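Local coordinates for putative outer membrane protein (LpxR) (Salmonella typhimurium, PDB 3FID) that acts in the outer membrane as a lipid A deacylase, an enzyme that modifies lipopolysaccharide, at residues A[36-41]-A[203-208]; A[48-53]-A[88-93]; A[191-196]-A[216-221]. All blocks are in the same frame, centred on the assembly; numbering follows the deposited sequence.

Contact 1 of 3, residues A[36-41]-A[203-208]. With ZN (zinc ion), chain D.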
loop_
_atom_site.group_PDB
_atom_site.type_symbol
_atom_site.label_atom_id
_atom_site.label_comp_id
_atom_site.label_asym_id
_atom_site.label_seq_id
_atom_site.Cartn_x
_atom_site.Cartn_y
_atom_site.Cartn_z
ATOM N N GLY A 36 2.510 7.130 4.583
ATOM C CA GLY A 36 2.014 5.925 5.234
ATOM C C GLY A 36 2.934 5.524 6.375
ATOM O O GLY A 36 4.161 5.705 6.288
ATOM N N LEU A 37 2.333 5.030 7.454
ATOM C CA LEU A 37 3.068 4.362 8.554
ATOM C C LEU A 37 2.359 3.052 8.845
ATOM O O LEU A 37 1.121 3.011 8.908
ATOM C CB LEU A 37 3.094 5.207 9.832
ATOM C CG LEU A 37 4.106 4.678 10.896
ATOM C CD1 LEU A 37 5.506 4.400 10.326
ATOM C CD2 LEU A 37 4.242 5.639 12.091
ATOM N N PHE A 38 3.138 1.994 9.035
ATOM C CA PHE A 38 2.596 0.646 9.233
ATOM C C PHE A 38 3.544 -0.097 10.177
ATOM O O PHE A 38 4.760 -0.029 10.020
ATOM C CB PHE A 38 2.488 -0.063 7.847
ATOM C CG PHE A 38 2.179 -1.545 7.905
ATOM C CD1 PHE A 38 3.180 -2.459 8.202
ATOM C CD2 PHE A 38 0.904 -2.029 7.572
ATOM C CE1 PHE A 38 2.927 -3.840 8.240
ATOM C CE2 PHE A 38 0.618 -3.425 7.592
ATOM C CZ PHE A 38 1.653 -4.331 7.942
ATOM N N LEU A 39 2.970 -0.778 11.161
ATOM C CA LEU A 39 3.720 -1.655 12.063
ATOM C C LEU A 39 2.967 -2.965 12.073
ATOM O O LEU A 39 1.729 -2.992 12.223
ATOM C CB LEU A 39 3.815 -1.022 13.462
ATOM C CG LEU A 39 4.606 -1.702 14.590
ATOM C CD1 LEU A 39 6.076 -1.960 14.239
ATOM C CD2 LEU A 39 4.517 -0.875 15.884
ATOM N N GLY A 40 3.681 -4.061 11.844
ATOM C CA GLY A 40 3.004 -5.348 11.727
ATOM C C GLY A 40 3.814 -6.490 12.331
ATOM O O GLY A 40 5.023 -6.399 12.479
ATOM N N TYR A 41 3.107 -7.555 12.698
ATOM C CA TYR A 41 3.740 -8.763 13.221
ATOM C C TYR A 41 3.105 -9.965 12.556
ATOM O O TYR A 41 1.881 -10.040 12.484
ATOM C CB TYR A 41 3.549 -8.868 14.739
ATOM C CG TYR A 41 4.101 -10.171 15.305
ATOM C CD1 TYR A 41 3.245 -11.172 15.801
ATOM C CD2 TYR A 41 5.472 -10.402 15.306
ATOM C CE1 TYR A 41 3.772 -12.359 16.302
ATOM C CE2 TYR A 41 5.997 -11.578 15.775
ATOM C CZ TYR A 41 5.149 -12.543 16.286
ATOM O OH TYR A 41 5.733 -13.675 16.781
ATOM N N SER A 203 -1.172 -5.280 -0.059
ATOM C CA SER A 203 0.274 -5.160 -0.062
ATOM C C SER A 203 0.835 -5.588 1.311
ATOM O O SER A 203 0.190 -5.411 2.357
ATOM C CB SER A 203 0.700 -3.754 -0.518
ATOM O OG SER A 203 0.634 -2.809 0.529
ATOM N N ARG A 204 2.000 -6.216 1.308
ATOM C CA ARG A 204 2.454 -6.848 2.541
ATOM C C ARG A 204 3.161 -5.841 3.458
ATOM O O ARG A 204 3.290 -6.090 4.659
ATOM C CB ARG A 204 3.260 -8.109 2.246
ATOM C CG ARG A 204 2.368 -9.299 1.721
ATOM C CD ARG A 204 1.849 -10.113 2.912
ATOM N NE ARG A 204 2.949 -10.935 3.399
ATOM C CZ ARG A 204 3.044 -11.460 4.609
ATOM N NH1 ARG A 204 2.103 -11.243 5.528
ATOM N NH2 ARG A 204 4.106 -12.172 4.906
ATOM N N ARG A 205 3.569 -4.702 2.890
ATOM C CA ARG A 205 4.085 -3.551 3.666
ATOM C C ARG A 205 5.146 -3.968 4.691
ATOM O O ARG A 205 5.093 -3.582 5.864
ATOM C CB ARG A 205 2.926 -2.790 4.349
ATOM C CG ARG A 205 1.859 -2.315 3.337
ATOM C CD ARG A 205 0.754 -1.493 3.986
ATOM N NE ARG A 205 1.195 -0.165 4.440
ATOM C CZ ARG A 205 0.351 0.808 4.800
ATOM N NH1 ARG A 205 -0.958 0.589 4.749
ATOM N NH2 ARG A 205 0.801 2.013 5.180
ATOM N N GLY A 206 6.116 -4.755 4.243
ATOM C CA GLY A 206 7.204 -5.165 5.131
ATOM C C GLY A 206 7.109 -6.570 5.710
ATOM O O GLY A 206 8.123 -7.152 6.057
ATOM N N LEU A 207 5.907 -7.116 5.835
ATOM C CA LEU A 207 5.796 -8.462 6.362
ATOM C C LEU A 207 6.402 -9.464 5.382
ATOM O O LEU A 207 6.288 -9.308 4.167
ATOM C CB LEU A 207 4.360 -8.809 6.706
ATOM C CG LEU A 207 3.760 -7.902 7.784
ATOM C CD1 LEU A 207 2.253 -8.073 7.810
ATOM C CD2 LEU A 207 4.426 -8.169 9.166
ATOM N N ILE A 208 7.065 -10.471 5.934
ATOM C CA ILE A 208 7.782 -11.478 5.129
ATOM C C ILE A 208 7.336 -12.875 5.558
ATOM O O ILE A 208 7.276 -13.166 6.749
ATOM C CB ILE A 208 9.334 -11.318 5.288
ATOM C CG1 ILE A 208 9.797 -10.012 4.600
ATOM C CG2 ILE A 208 10.097 -12.552 4.720
ATOM C CD1 ILE A 208 11.266 -9.600 4.914
HETATM ZN ZN ZN D . 6.263 -15.739 15.927
#
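F38, on the barrel strand 33-44, turns its ring against R205 and L207 of a loop that runs within the beta-barrel and makes a type I' beta turn from R204 to L207. R204 begins the turn: its carbonyl O takes the N-H of L207 and lies obliquely near F38 CZ, while its guanidinium NH2 makes a salt bridge with D196. R205 follows with the positive phi and psi that this turn type needs. Its CB sits over the centre of the F38 ring, 3.7 Å from the centroid and 6° off the normal, a CH-pi contact. A bend at chi3 (70°) then swings NE back to 3.6 Å from F38 CB, and the guanidinium, 27° from the ring plane, lies with one face over that CB. NH2 runs on past G36 CA to a salt bridge with D58. R205 O is 3.2 Å from F38 CD1, buried and without a polar partner in the model. G206, third in the turn, also has a positive phi. L207 meets the ring differently, its CD1 in the ring plane 3.8 Å from F38 CZ. The other branch, CD2, rests on the backbone of G40, 3.6 Å from its C. On the side of the strand turned from the loop, Y41 joins H43 and S1 in a metal site, its OH 2.3 Å from the zinc ion.

Contact 2 of 3, residues A[48-53]-A[88-93]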
loop_
_atom_site.group_PDB
_atom_site.type_symbol
_atom_site.label_atom_id
_atom_site.label_comp_id
_atom_site.label_asym_id
_atom_site.label_seq_id
_atom_site.Cartn_x
_atom_site.Cartn_y
_atom_site.Cartn_z
ATOM N N ALA A 48 3.932 -23.506 6.584
ATOM C CA ALA A 48 3.106 -23.077 5.447
ATOM C C ALA A 48 2.203 -21.846 5.696
ATOM O O ALA A 48 1.739 -21.228 4.739
ATOM C CB ALA A 48 2.280 -24.232 4.950
ATOM N N SER A 49 1.964 -21.511 6.970
ATOM C CA SER A 49 0.875 -20.615 7.348
ATOM C C SER A 49 1.251 -19.566 8.389
ATOM O O SER A 49 1.845 -19.892 9.428
ATOM C CB SER A 49 -0.288 -21.429 7.893
ATOM O OG SER A 49 -0.914 -22.206 6.885
ATOM N N GLN A 50 0.835 -18.322 8.131
ATOM C CA GLN A 50 1.037 -17.218 9.066
ATOM C C GLN A 50 -0.262 -16.567 9.474
ATOM O O GLN A 50 -1.249 -16.552 8.713
ATOM C CB GLN A 50 1.874 -16.105 8.450
ATOM C CG GLN A 50 3.267 -16.445 8.084
ATOM C CD GLN A 50 4.036 -15.211 7.627
ATOM O OE1 GLN A 50 3.549 -14.403 6.808
ATOM N NE2 GLN A 50 5.233 -15.058 8.157
ATOM N N LEU A 51 -0.243 -16.028 10.690
ATOM C CA LEU A 51 -1.243 -15.104 11.167
ATOM C C LEU A 51 -0.551 -13.773 11.433
ATOM O O LEU A 51 0.421 -13.733 12.189
ATOM C CB LEU A 51 -1.860 -15.617 12.469
ATOM C CG LEU A 51 -3.026 -14.824 13.053
ATOM C CD1 LEU A 51 -4.287 -14.722 12.144
ATOM C CD2 LEU A 51 -3.367 -15.400 14.420
ATOM N N SER A 52 -1.094 -12.688 10.861
ATOM C CA SER A 52 -0.501 -11.357 10.994
ATOM C C SER A 52 -1.417 -10.357 11.683
ATOM O O SER A 52 -2.627 -10.410 11.510
ATOM C CB SER A 52 -0.164 -10.799 9.615
ATOM O OG SER A 52 0.756 -11.648 8.982
ATOM N N PHE A 53 -0.815 -9.427 12.420
ATOM C CA PHE A 53 -1.531 -8.326 13.051
ATOM C C PHE A 53 -0.832 -7.047 12.597
ATOM O O PHE A 53 0.386 -7.032 12.462
ATOM C CB PHE A 53 -1.417 -8.421 14.577
ATOM C CG PHE A 53 -1.796 -7.147 15.309
ATOM C CD1 PHE A 53 -3.139 -6.771 15.436
ATOM C CD2 PHE A 53 -0.807 -6.316 15.861
ATOM C CE1 PHE A 53 -3.492 -5.588 16.132
ATOM C CE2 PHE A 53 -1.141 -5.125 16.541
ATOM C CZ PHE A 53 -2.469 -4.771 16.691
ATOM N N GLU A 88 -4.794 -11.092 9.616
ATOM C CA GLU A 88 -4.811 -11.775 8.329
ATOM C C GLU A 88 -4.195 -13.171 8.398
ATOM O O GLU A 88 -3.163 -13.353 9.026
ATOM C CB GLU A 88 -3.998 -10.953 7.348
ATOM C CG GLU A 88 -4.082 -11.384 5.909
ATOM C CD GLU A 88 -2.987 -10.734 5.111
ATOM O OE1 GLU A 88 -1.869 -11.286 5.087
ATOM O OE2 GLU A 88 -3.242 -9.644 4.544
ATOM N N TRP A 89 -4.822 -14.122 7.706
ATOM C CA TRP A 89 -4.291 -15.468 7.503
ATOM C C TRP A 89 -3.558 -15.496 6.150
ATOM O O TRP A 89 -4.102 -15.046 5.156
ATOM C CB TRP A 89 -5.473 -16.451 7.516
ATOM C CG TRP A 89 -5.098 -17.874 7.341
ATOM C CD1 TRP A 89 -5.284 -18.650 6.223
ATOM C CD2 TRP A 89 -4.500 -18.717 8.324
ATOM N NE1 TRP A 89 -4.815 -19.933 6.452
ATOM C CE2 TRP A 89 -4.327 -19.997 7.733
ATOM C CE3 TRP A 89 -4.077 -18.513 9.645
ATOM C CZ2 TRP A 89 -3.760 -21.070 8.422
ATOM C CZ3 TRP A 89 -3.490 -19.586 10.335
ATOM C CH2 TRP A 89 -3.350 -20.854 9.722
ATOM N N ASN A 90 -2.323 -15.976 6.118
ATOM C CA ASN A 90 -1.512 -16.059 4.878
ATOM C C ASN A 90 -0.989 -17.484 4.748
ATOM O O ASN A 90 -0.249 -17.926 5.612
ATOM C CB ASN A 90 -0.327 -15.084 4.973
ATOM C CG ASN A 90 0.537 -15.045 3.701
ATOM O OD1 ASN A 90 0.120 -15.449 2.624
ATOM N ND2 ASN A 90 1.729 -14.531 3.835
ATOM N N SER A 91 -1.375 -18.220 3.703
ATOM C CA SER A 91 -1.088 -19.650 3.698
ATOM C C SER A 91 -0.763 -20.229 2.318
ATOM O O SER A 91 -1.398 -19.890 1.334
ATOM C CB SER A 91 -2.276 -20.403 4.284
ATOM O OG SER A 91 -2.027 -21.788 4.245
ATOM N N LEU A 92 0.245 -21.096 2.273
ATOM C CA LEU A 92 0.445 -21.951 1.108
ATOM C C LEU A 92 -0.512 -23.139 1.243
ATOM O O LEU A 92 -0.303 -24.016 2.083
ATOM C CB LEU A 92 1.902 -22.416 1.006
ATOM C CG LEU A 92 2.966 -21.314 0.873
ATOM C CD1 LEU A 92 4.318 -21.928 0.610
ATOM C CD2 LEU A 92 2.636 -20.322 -0.237
ATOM N N ALA A 93 -1.581 -23.140 0.460
ATOM C CA ALA A 93 -2.533 -24.261 0.448
ATOM C C ALA A 93 -1.859 -25.503 -0.106
ATOM O O ALA A 93 -2.070 -26.634 0.404
ATOM C CB ALA A 93 -3.752 -23.925 -0.363
HETATM O O HOH W 1 -0.680 -12.934 7.303
#
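Neighbouring antiparallel strands of the beta-barrel, 49-60 and 80-94, meet here, with S49 facing S91, Q50 facing N90, L51 facing W89 and S52 facing E88. The short segments run at 166° to each other, their axes 4.6 Å apart at the closest. Q50 with N90 and S52 with E88 are the hydrogen-bonded pairs, each joined by both of its backbone N-H...O bonds, and a further bond from L92 N to A48 O continues the ladder past S49 and S91. At the intervening non-hydrogen-bonded pairs, CA-H...O contacts such as S49 CA to N90 O, 3.4 Å, fill in.

On one side of the strands lie S49, S91, L51 and W89. The two serine hydroxyls bond to each other, OG to OG 2.9 Å. The W89 indole, its CG anti to the backbone N (chi1 -179°), reaches over to S49, with Q50 O 3.4 Å above its plane and off toward the rim, and its CZ2 comes 3.5 Å from S49 CB; NE1 bonds to Y99 OH. The other side is polar and faces the barrel interior. Q50 and N90 lie side by side, amide planes 62° apart, joined by a weak bond from ND2 to OE1 of 3.5 Å; their firmer partners are R204 for Q50 and R98 for N90. E88 makes its salt bridge with R100 through OE2. One water ties the last pair: it accepts at 2.6 Å from S52 OG, which also bonds to S42 OG, and donates to E88 O and, at 3.0 Å, to E88 OE1.

Contact 3 of 3, residues A[191-196]-A[216-221]. With CXE (pentaethylene glycol monodecyl ether), chain K.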
loop_
_atom_site.group_PDB
_atom_site.type_symbol
_atom_site.label_atom_id
_atom_site.label_comp_id
_atom_site.label_asym_id
_atom_site.label_seq_id
_atom_site.Cartn_x
_atom_site.Cartn_y
_atom_site.Cartn_z
ATOM N N LYS A 191 11.893 -19.784 -2.272
ATOM C CA LYS A 191 10.627 -20.094 -2.954
ATOM C C LYS A 191 9.378 -19.496 -2.257
ATOM O O LYS A 191 8.479 -18.956 -2.935
ATOM C CB LYS A 191 10.474 -21.626 -3.133
ATOM C CG LYS A 191 9.058 -22.071 -3.507
ATOM C CD LYS A 191 8.931 -23.616 -3.549
ATOM C CE LYS A 191 7.590 -24.031 -4.137
ATOM N NZ LYS A 191 7.620 -23.997 -5.620
ATOM N N THR A 192 9.317 -19.602 -0.922
ATOM C CA THR A 192 8.133 -19.162 -0.162
ATOM C C THR A 192 8.020 -17.620 -0.234
ATOM O O THR A 192 6.944 -17.076 -0.519
ATOM C CB THR A 192 8.206 -19.615 1.323
ATOM O OG1 THR A 192 8.281 -21.051 1.384
ATOM C CG2 THR A 192 6.944 -19.158 2.092
ATOM N N PHE A 193 9.142 -16.951 0.043
ATOM C CA PHE A 193 9.206 -15.486 0.030
ATOM C C PHE A 193 8.884 -14.947 -1.369
ATOM O O PHE A 193 8.143 -13.970 -1.516
ATOM C CB PHE A 193 10.586 -15.008 0.528
ATOM C CG PHE A 193 10.737 -13.473 0.641
ATOM C CD1 PHE A 193 9.659 -12.652 1.036
ATOM C CD2 PHE A 193 11.977 -12.870 0.397
ATOM C CE1 PHE A 193 9.822 -11.244 1.149
ATOM C CE2 PHE A 193 12.142 -11.492 0.531
ATOM C CZ PHE A 193 11.054 -10.676 0.885
ATOM N N ASN A 194 9.406 -15.610 -2.398
ATOM C CA ASN A 194 9.129 -15.148 -3.764
ATOM C C ASN A 194 7.648 -15.036 -4.114
ATOM O O ASN A 194 7.274 -14.122 -4.866
ATOM C CB ASN A 194 9.836 -16.027 -4.801
ATOM C CG ASN A 194 11.276 -15.632 -5.012
ATOM O OD1 ASN A 194 11.787 -14.683 -4.400
ATOM N ND2 ASN A 194 11.963 -16.379 -5.890
ATOM N N SER A 195 6.818 -15.960 -3.609
ATOM C CA SER A 195 5.366 -15.939 -3.916
ATOM C C SER A 195 4.569 -15.031 -2.981
ATOM O O SER A 195 3.371 -14.869 -3.167
ATOM C CB SER A 195 4.747 -17.354 -3.909
ATOM O OG SER A 195 4.619 -17.839 -2.584
ATOM N N ASP A 196 5.240 -14.418 -1.998
ATOM C CA ASP A 196 4.546 -13.661 -0.958
ATOM C C ASP A 196 4.390 -12.229 -1.487
ATOM O O ASP A 196 5.198 -11.353 -1.167
ATOM C CB ASP A 196 5.368 -13.688 0.352
ATOM C CG ASP A 196 4.591 -13.175 1.550
ATOM O OD1 ASP A 196 3.339 -13.216 1.523
ATOM O OD2 ASP A 196 5.248 -12.747 2.526
ATOM N N ILE A 216 18.921 -13.483 2.640
ATOM C CA ILE A 216 17.657 -13.482 1.956
ATOM C C ILE A 216 17.694 -12.355 0.940
ATOM O O ILE A 216 18.225 -11.247 1.209
ATOM C CB ILE A 216 16.484 -13.352 2.956
ATOM C CG1 ILE A 216 15.148 -13.689 2.268
ATOM C CG2 ILE A 216 16.464 -11.942 3.616
ATOM C CD1 ILE A 216 14.018 -13.904 3.242
ATOM N N TYR A 217 17.219 -12.654 -0.259
ATOM C CA TYR A 217 17.053 -11.606 -1.274
ATOM C C TYR A 217 15.928 -11.891 -2.262
ATOM O O TYR A 217 15.568 -13.043 -2.509
ATOM C CB TYR A 217 18.360 -11.296 -2.016
ATOM C CG TYR A 217 18.819 -12.390 -2.934
ATOM C CD1 TYR A 217 19.739 -13.367 -2.486
ATOM C CD2 TYR A 217 18.345 -12.457 -4.251
ATOM C CE1 TYR A 217 20.155 -14.387 -3.326
ATOM C CE2 TYR A 217 18.762 -13.466 -5.102
ATOM C CZ TYR A 217 19.650 -14.427 -4.642
ATOM O OH TYR A 217 20.035 -15.414 -5.516
ATOM N N LYS A 218 15.369 -10.820 -2.823
ATOM C CA LYS A 218 14.221 -10.942 -3.716
ATOM C C LYS A 218 14.162 -9.682 -4.559
ATOM O O LYS A 218 14.414 -8.595 -4.037
ATOM C CB LYS A 218 12.931 -11.103 -2.890
ATOM C CG LYS A 218 11.627 -11.114 -3.727
ATOM C CD LYS A 218 10.379 -11.356 -2.871
ATOM C CE LYS A 218 9.104 -11.205 -3.749
ATOM N NZ LYS A 218 7.887 -11.392 -2.882
ATOM N N VAL A 219 13.896 -9.829 -5.867
ATOM C CA VAL A 219 13.662 -8.694 -6.743
ATOM C C VAL A 219 12.388 -8.998 -7.500
ATOM O O VAL A 219 12.173 -10.136 -7.892
ATOM C CB VAL A 219 14.815 -8.459 -7.743
ATOM C CG1 VAL A 219 14.555 -7.215 -8.540
ATOM C CG2 VAL A 219 16.193 -8.331 -7.001
ATOM N N PHE A 220 11.511 -8.012 -7.680
ATOM C CA PHE A 220 10.197 -8.315 -8.234
ATOM C C PHE A 220 9.635 -7.143 -9.008
ATOM O O PHE A 220 10.043 -5.986 -8.808
ATOM C CB PHE A 220 9.176 -8.722 -7.131
ATOM C CG PHE A 220 8.843 -7.591 -6.212
ATOM C CD1 PHE A 220 9.649 -7.324 -5.102
ATOM C CD2 PHE A 220 7.778 -6.741 -6.496
ATOM C CE1 PHE A 220 9.380 -6.223 -4.264
ATOM C CE2 PHE A 220 7.501 -5.646 -5.670
ATOM C CZ PHE A 220 8.320 -5.384 -4.556
ATOM N N ALA A 221 8.704 -7.466 -9.890
ATOM C CA ALA A 221 7.965 -6.477 -10.670
ATOM C C ALA A 221 6.566 -7.049 -10.900
ATOM O O ALA A 221 6.428 -8.238 -11.213
ATOM C CB ALA A 221 8.696 -6.220 -11.991
HETATM C C1 CXE K . 12.402 -10.458 -12.094
HETATM C C2 CXE K . 11.883 -9.140 -11.556
HETATM C C3 CXE K . 12.270 -7.957 -12.445
HETATM C C4 CXE K . 13.630 -7.373 -12.062
HETATM C C5 CXE K . 14.014 -6.118 -12.835
HETATM C C6 CXE K . 14.722 -5.132 -11.904
HETATM C C7 CXE K . 15.820 -4.297 -12.569
HETATM C C8 CXE K . 16.394 -3.302 -11.564
HETATM C C9 CXE K . 17.358 -2.301 -12.184
HETATM C C10 CXE K . 17.955 -1.398 -11.107
HETATM O O11 CXE K . 19.025 -0.616 -11.638
HETATM C C12 CXE K . 19.442 0.412 -10.735
HETATM C C13 CXE K . 20.191 1.515 -11.482
HETATM O O14 CXE K . 20.543 2.577 -10.583
HETATM C C15 CXE K . 20.430 3.879 -11.162
HETATM C C16 CXE K . 18.968 4.329 -11.157
HETATM O O17 CXE K . 18.858 5.717 -11.487
HETATM C C18 CXE K . 18.147 5.940 -12.704
HETATM C C19 CXE K . 18.398 7.358 -13.200
HETATM O O20 CXE K . 19.309 8.004 -12.311
HETATM O O HOH W 2 13.443 -15.049 -2.159
#
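K218, on barrel strand 215-228, sends its extended side chain to the end of the short helix 191-194, with CD over the ring of F193. The apolar part of the contact comes first. CD of K218 stands over the ring centre, 3.8 Å from the F193 centroid and 8° off the normal, a CH-pi contact, while CB touches the rim at F193 CE2, 3.5 Å away. I216 crosses the same ring at about a right angle, its CD1 3.7 Å from F193 CD2.

The charge supplies the second kind of interaction. K218 CG stands anti to the backbone N (chi1 175°), and the extended chain beyond it carries NZ to the helix end. There K218 NZ bonds to F193 O at 2.9 Å and more weakly to N194 O at 3.4 Å, with N197 OD1 as a further acceptor. F193 O is gripped twice, by NZ on one face of its plane and by D196 N on the other. These carbonyls close to the end of the helix would be expected to favour the ammonium, which also makes a cation-pi contact with the F193 ring.

Strand 215-228 lies between strands 176-188 and 251-263. Its other side carries V219, whose CG1 packs on the detergent pentaethylene glycol monodecyl ether, while the helix sits on the side turned from the detergent, with N194 reaching N161 of strand 160-173.

In the fold
All three contacts belong to one antiparallel beta-barrel, their centres 14 Å (contacts 1 and 2) and 16 Å (contact 3 from either) apart. Contact 2 pairs two adjacent strands, and the first of them, 49-60, is also the neighbour of strand 33-44 in contact 1. Contacts 1 and 3 instead set strands against the connection between 176-188 and 215-228, which supplies both the helix and the turn. Along the chain both segments of contact 2 fall between those of contact 1, whereas the segments of contacts 1 and 3 alternate. D196 joins all three through R204 and N90, so this connection bridges strand 215-228 to strands 33-44, 49-60 and 80-94, consistent with its lying inside the barrel.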